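Local coordinates for protein LigF (Sphingobium sp. SYK-6, PDB 4XT0) that cleaves beta-aryl ether bonds of lignin stereospecifically with glutathione, as a member of the glutathione S-transferase superfamily, at residues L88-W102 against L188-N200. Numbering follows the deposited sequence. Where two conformers were deposited one is given.
Sequences LRPADPFKRAEMRVW and LVDTGYSLADICN
Trp-102 and Leu-188 meet in a CH-pi contact within the all-helical C-terminal domain of this glutathione S-transferase fold, where helices 93-102 and 195-200 run almost parallel, 8° apart. The capping box of Ser-194 and Asp-197, the N-capping box familiar from the GST fold, starts the second helix: Ser-194 OG accepts from Ala-196 N, and Asp-197 OD2 takes Ser-194 N on its anti lone pair. Leu-188 CD2 stands over one face of the indole, 3.8 Å from the centroid of the six-membered ring of Trp-102 and only 15° off its normal. The small Ala-196 suits the close approach of the helices, its CB lying 3.6 Å from Trp-102 CB. At the indole edge, Trp-102 NE1 donates to a water that in turn donates to Leu-188 O and Glu-98 OE2. Replacing Trp-102 by alanine removes the ring, which is likely to open a gap under Leu-188 CD2 and leave the bridging water without its N-H donor.

Met-99 packs against the start of helix 195-200: its CG, anti to the backbone N (chi1 -174°), comes to 3.4 Å from Ser-194 OG, and SD packs on Leu-195 CB. Leu-88 branches to two neighbours: CD2 lies alongside the Tyr-193 ring, while CD1 reaches Ile-198 CD1. Leu-88 O accepts from Leu-195 N at 2.9 Å, tying the loop to the first turn of the helix. Arg-89, whose CG packs on Leu-195 CD1, sends its guanidinium to Glu-75 and Asp-79.

At the outer end, CG of the flexible Lys-95 rests on Thr-191 CG2, and the bend at chi2 (-64°) turns the chain toward Asp-190. There Lys-95 NZ lies 2.9 Å from Asp-190 OD1, a salt bridge on the syn side of the carboxylate. A second water donates to Glu-98 OE2 and accepts from Asp-190 N.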
loop_
_atom_site.group_PDB
_atom_site.type_symbol
_atom_site.label_atom_id
_atom_site.label_comp_id
_atom_site.label_asym_id
_atom_site.label_seq_id
_atom_site.Cartn_x
_atom_site.Cartn_y
_atom_site.Cartn_z
ATOM N N LEU A 88 -19.831 -2.339 4.846
ATOM C CA LEU A 88 -18.906 -2.405 3.701
ATOM C C LEU A 88 -17.640 -3.214 3.983
ATOM O O LEU A 88 -16.742 -3.264 3.154
ATOM C CB LEU A 88 -18.526 -0.989 3.234
ATOM C CG LEU A 88 -19.713 -0.108 2.791
ATOM C CD1 LEU A 88 -19.309 1.356 2.531
ATOM C CD2 LEU A 88 -20.377 -0.696 1.560
ATOM N N ARG A 89 -17.570 -3.859 5.145
ATOM C CA ARG A 89 -16.518 -4.868 5.371
ATOM C C ARG A 89 -17.170 -6.163 5.800
ATOM O O ARG A 89 -18.107 -6.142 6.587
ATOM C CB ARG A 89 -15.513 -4.437 6.450
ATOM C CG ARG A 89 -14.731 -3.161 6.176
ATOM C CD ARG A 89 -13.612 -2.993 7.250
ATOM N NE ARG A 89 -14.177 -2.826 8.584
ATOM C CZ ARG A 89 -13.683 -2.038 9.543
ATOM N NH1 ARG A 89 -12.586 -1.313 9.343
ATOM N NH2 ARG A 89 -14.305 -1.969 10.712
ATOM N N PRO A 90 -16.672 -7.304 5.290
ATOM C CA PRO A 90 -17.178 -8.611 5.743
ATOM C C PRO A 90 -17.070 -8.750 7.259
ATOM O O PRO A 90 -16.084 -8.271 7.831
ATOM C CB PRO A 90 -16.238 -9.625 5.058
ATOM C CG PRO A 90 -15.617 -8.887 3.907
ATOM C CD PRO A 90 -15.561 -7.418 4.329
ATOM N N ALA A 91 -18.038 -9.401 7.897
ATOM C CA ALA A 91 -17.920 -9.704 9.326
ATOM C C ALA A 91 -16.904 -10.837 9.561
ATOM O O ALA A 91 -16.211 -10.884 10.582
ATOM C CB ALA A 91 -19.302 -10.077 9.910
ATOM N N ASP A 92 -16.834 -11.756 8.606
ATOM C CA ASP A 92 -15.880 -12.852 8.639
ATOM C C ASP A 92 -14.453 -12.292 8.477
ATOM O O ASP A 92 -14.125 -11.715 7.448
ATOM C CB ASP A 92 -16.244 -13.852 7.529
ATOM C CG ASP A 92 -15.371 -15.096 7.520
ATOM O OD1 ASP A 92 -14.143 -14.984 7.745
ATOM O OD2 ASP A 92 -15.932 -16.197 7.272
ATOM N N PRO A 93 -13.587 -12.479 9.487
ATOM C CA PRO A 93 -12.227 -11.910 9.382
ATOM C C PRO A 93 -11.363 -12.458 8.246
ATOM O O PRO A 93 -10.474 -11.738 7.770
ATOM C CB PRO A 93 -11.583 -12.247 10.742
ATOM C CG PRO A 93 -12.460 -13.261 11.367
ATOM C CD PRO A 93 -13.835 -13.127 10.787
ATOM N N PHE A 94 -11.575 -13.704 7.832
ATOM C CA PHE A 94 -10.820 -14.222 6.699
ATOM C C PHE A 94 -11.222 -13.486 5.409
ATOM O O PHE A 94 -10.367 -13.162 4.574
ATOM C CB PHE A 94 -11.020 -15.729 6.537
ATOM C CG PHE A 94 -10.339 -16.296 5.313
ATOM C CD1 PHE A 94 -8.953 -16.392 5.256
ATOM C CD2 PHE A 94 -11.081 -16.752 4.228
ATOM C CE1 PHE A 94 -8.313 -16.916 4.126
ATOM C CE2 PHE A 94 -10.449 -17.283 3.097
ATOM C CZ PHE A 94 -9.061 -17.362 3.049
ATOM N N LYS A 95 -12.514 -13.182 5.277
ATOM C CA LYS A 95 -13.016 -12.451 4.104
ATOM C C LYS A 95 -12.602 -10.980 4.173
ATOM O O LYS A 95 -12.317 -10.378 3.145
ATOM C CB LYS A 95 -14.537 -12.584 3.987
ATOM C CG LYS A 95 -15.001 -14.033 3.758
ATOM C CD LYS A 95 -14.481 -14.559 2.421
ATOM C CE LYS A 95 -14.880 -16.029 2.218
ATOM N NZ LYS A 95 -14.483 -16.479 0.868
ATOM N N ARG A 96 -12.561 -10.417 5.382
ATOM C CA ARG A 96 -12.083 -9.046 5.564
ATOM C C ARG A 96 -10.593 -8.953 5.208
ATOM O O ARG A 96 -10.151 -7.944 4.660
ATOM C CB ARG A 96 -12.325 -8.547 7.002
ATOM C CG ARG A 96 -12.032 -7.048 7.186
ATOM C CD ARG A 96 -12.315 -6.535 8.612
ATOM N NE ARG A 96 -13.738 -6.572 8.938
ATOM C CZ ARG A 96 -14.280 -6.015 10.020
ATOM N NH1 ARG A 96 -13.529 -5.363 10.901
ATOM N NH2 ARG A 96 -15.576 -6.120 10.226
ATOM N N ALA A 97 -9.824 -10.007 5.495
ATOM C CA ALA A 97 -8.419 -10.067 5.068
ATOM C C ALA A 97 -8.293 -10.057 3.544
ATOM O O ALA A 97 -7.472 -9.337 2.967
ATOM C CB ALA A 97 -7.721 -11.318 5.649
ATOM N N GLU A 98 -9.101 -10.877 2.891
ATOM C CA GLU A 98 -9.105 -10.935 1.436
ATOM C C GLU A 98 -9.465 -9.565 0.841
ATOM O O GLU A 98 -8.875 -9.134 -0.151
ATOM C CB GLU A 98 -10.091 -12.013 0.981
ATOM C CG GLU A 98 -10.109 -12.289 -0.477
ATOM C CD GLU A 98 -10.941 -13.513 -0.807
ATOM O OE1 GLU A 98 -10.942 -14.468 0.011
ATOM O OE2 GLU A 98 -11.600 -13.506 -1.873
ATOM N N MET A 99 -10.424 -8.888 1.471
ATOM C CA MET A 99 -10.799 -7.522 1.105
ATOM C C MET A 99 -9.587 -6.561 1.128
ATOM O O MET A 99 -9.381 -5.793 0.184
ATOM C CB MET A 99 -11.898 -7.008 2.054
ATOM C CG MET A 99 -12.504 -5.638 1.699
ATOM S SD MET A 99 -13.194 -4.732 3.129
ATOM C CE MET A 99 -11.717 -4.376 4.066
ATOM N N ARG A 100 -8.795 -6.620 2.198
ATOM C CA ARG A 100 -7.629 -5.748 2.350
ATOM C C ARG A 100 -6.551 -6.063 1.338
ATOM O O ARG A 100 -5.818 -5.163 0.945
ATOM C CB ARG A 100 -7.028 -5.837 3.772
ATOM C CG ARG A 100 -7.970 -5.343 4.852
ATOM C CD ARG A 100 -7.276 -5.107 6.227
ATOM N NE ARG A 100 -8.245 -4.371 7.043
ATOM C CZ ARG A 100 -8.837 -4.840 8.134
ATOM N NH1 ARG A 100 -8.514 -6.037 8.611
ATOM N NH2 ARG A 100 -9.740 -4.092 8.759
ATOM N N VAL A 101 -6.434 -7.331 0.928
ATOM C CA VAL A 101 -5.486 -7.680 -0.129
ATOM C C VAL A 101 -5.870 -6.889 -1.390
ATOM O O VAL A 101 -5.004 -6.337 -2.068
ATOM C CB VAL A 101 -5.455 -9.201 -0.418
ATOM C CG1 VAL A 101 -4.589 -9.503 -1.657
ATOM C CG2 VAL A 101 -4.898 -9.964 0.793
ATOM N N TRP A 102 -7.169 -6.806 -1.683
ATOM C CA TRP A 102 -7.638 -6.017 -2.832
ATOM C C TRP A 102 -7.403 -4.528 -2.664
ATOM O O TRP A 102 -7.040 -3.849 -3.629
ATOM C CB TRP A 102 -9.143 -6.236 -3.096
ATOM C CG TRP A 102 -9.441 -7.489 -3.856
ATOM C CD1 TRP A 102 -10.031 -8.613 -3.371
ATOM C CD2 TRP A 102 -9.154 -7.735 -5.232
ATOM N NE1 TRP A 102 -10.136 -9.554 -4.359
ATOM C CE2 TRP A 102 -9.597 -9.052 -5.512
ATOM C CE3 TRP A 102 -8.566 -6.993 -6.261
ATOM C CZ2 TRP A 102 -9.480 -9.626 -6.778
ATOM C CZ3 TRP A 102 -8.446 -7.569 -7.522
ATOM C CH2 TRP A 102 -8.904 -8.872 -7.767
ATOM N N LEU A 188 -15.704 -8.533 -5.767
ATOM C CA LEU A 188 -14.331 -9.025 -5.645
ATOM C C LEU A 188 -14.172 -10.063 -4.514
ATOM O O LEU A 188 -13.448 -11.043 -4.685
ATOM C CB LEU A 188 -13.361 -7.856 -5.466
ATOM C CG LEU A 188 -13.238 -7.029 -6.754
ATOM C CD1 LEU A 188 -12.484 -5.725 -6.524
ATOM C CD2 LEU A 188 -12.582 -7.843 -7.872
ATOM N N VAL A 189 -14.866 -9.869 -3.391
ATOM C CA VAL A 189 -14.907 -10.880 -2.309
ATOM C C VAL A 189 -16.298 -11.515 -2.306
ATOM O O VAL A 189 -17.300 -10.801 -2.396
ATOM C CB VAL A 189 -14.603 -10.248 -0.921
ATOM C CG1 VAL A 189 -14.476 -11.330 0.180
ATOM C CG2 VAL A 189 -13.323 -9.384 -1.003
ATOM N N ASP A 190 -16.375 -12.839 -2.190
ATOM C CA ASP A 190 -17.626 -13.530 -2.509
ATOM C C ASP A 190 -18.700 -13.369 -1.430
ATOM O O ASP A 190 -19.811 -13.857 -1.585
ATOM C CB ASP A 190 -17.382 -15.029 -2.808
ATOM C CG ASP A 190 -16.726 -15.800 -1.646
ATOM O OD1 ASP A 190 -16.736 -15.334 -0.485
ATOM O OD2 ASP A 190 -16.236 -16.924 -1.910
ATOM N N THR A 191 -18.366 -12.680 -0.343
ATOM C CA THR A 191 -19.368 -12.302 0.662
ATOM C C THR A 191 -20.183 -11.087 0.200
ATOM O O THR A 191 -21.142 -10.679 0.862
ATOM C CB THR A 191 -18.726 -11.968 2.025
ATOM O OG1 THR A 191 -17.535 -11.196 1.812
ATOM C CG2 THR A 191 -18.376 -13.249 2.773
ATOM N N GLY A 192 -19.789 -10.503 -0.929
ATOM C CA GLY A 192 -20.555 -9.415 -1.514
ATOM C C GLY A 192 -19.845 -8.073 -1.498
ATOM O O GLY A 192 -18.670 -7.972 -1.143
ATOM N N TYR A 193 -20.579 -7.042 -1.892
ATOM C CA TYR A 193 -20.051 -5.694 -2.066
ATOM C C TYR A 193 -19.311 -5.184 -0.845
ATOM O O TYR A 193 -19.834 -5.252 0.271
ATOM C CB TYR A 193 -21.211 -4.770 -2.395
ATOM C CG TYR A 193 -20.884 -3.332 -2.715
ATOM C CD1 TYR A 193 -20.298 -2.985 -3.924
ATOM C CD2 TYR A 193 -21.238 -2.311 -1.831
ATOM C CE1 TYR A 193 -20.046 -1.657 -4.248
ATOM C CE2 TYR A 193 -20.998 -0.974 -2.143
ATOM C CZ TYR A 193 -20.405 -0.658 -3.356
ATOM O OH TYR A 193 -20.182 0.651 -3.705
ATOM N N SER A 194 -18.098 -4.665 -1.052
ATOM C CA SER A 194 -17.262 -4.250 0.067
ATOM C C SER A 194 -16.368 -3.097 -0.357
ATOM O O SER A 194 -16.417 -2.648 -1.512
ATOM C CB SER A 194 -16.410 -5.423 0.570
ATOM O OG SER A 194 -15.293 -5.662 -0.295
ATOM N N LEU A 195 -15.567 -2.616 0.588
ATOM C CA LEU A 195 -14.519 -1.628 0.310
ATOM C C LEU A 195 -13.581 -2.085 -0.828
ATOM O O LEU A 195 -13.037 -1.245 -1.535
ATOM C CB LEU A 195 -13.686 -1.337 1.570
ATOM C CG LEU A 195 -14.414 -0.722 2.775
ATOM C CD1 LEU A 195 -13.405 -0.403 3.878
ATOM C CD2 LEU A 195 -15.223 0.518 2.373
ATOM N N ALA A 196 -13.396 -3.398 -1.003
ATOM C CA ALA A 196 -12.612 -3.892 -2.150
ATOM C C ALA A 196 -13.187 -3.401 -3.465
ATOM O O ALA A 196 -12.445 -2.913 -4.336
ATOM C CB ALA A 196 -12.551 -5.425 -2.169
ATOM N N ASP A 197 -14.499 -3.572 -3.635
ATOM C CA ASP A 197 -15.152 -3.118 -4.862
ATOM C C ASP A 197 -15.039 -1.606 -5.019
ATOM O O ASP A 197 -14.705 -1.116 -6.097
ATOM C CB ASP A 197 -16.618 -3.568 -4.893
ATOM C CG ASP A 197 -16.748 -5.075 -4.738
ATOM O OD1 ASP A 197 -16.462 -5.806 -5.724
ATOM O OD2 ASP A 197 -17.099 -5.531 -3.623
ATOM N N ILE A 198 -15.289 -0.871 -3.937
ATOM C CA ILE A 198 -15.257 0.592 -3.978
ATOM C C ILE A 198 -13.859 1.120 -4.369
ATOM O O ILE A 198 -13.724 1.964 -5.264
ATOM C CB ILE A 198 -15.694 1.189 -2.603
ATOM C CG1 ILE A 198 -17.207 1.074 -2.424
ATOM C CG2 ILE A 198 -15.262 2.643 -2.468
ATOM C CD1 ILE A 198 -17.662 1.389 -0.979
ATOM N N CYS A 199 -12.820 0.591 -3.729
ATOM C CA CYS A 199 -11.460 1.077 -3.984
ATOM C C CYS A 199 -11.023 0.766 -5.416
ATOM O O CYS A 199 -10.356 1.582 -6.058
ATOM C CB CYS A 199 -10.472 0.474 -2.979
ATOM S SG CYS A 199 -10.699 1.057 -1.247
ATOM N N ASN A 200 -11.401 -0.404 -5.922
ATOM C CA ASN A 200 -11.050 -0.765 -7.283
ATOM C C ASN A 200 -11.901 -0.015 -8.301
ATOM O O ASN A 200 -11.405 0.368 -9.372
ATOM C CB ASN A 200 -11.182 -2.278 -7.489
ATOM C CG ASN A 200 -9.972 -3.029 -7.005
ATOM O OD1 ASN A 200 -8.992 -3.173 -7.736
ATOM N ND2 ASN A 200 -10.020 -3.502 -5.761
HETATM O O HOH W 1 -11.350 -12.184 -4.120
HETATM O O HOH W 2 -13.922 -14.326 -2.499
#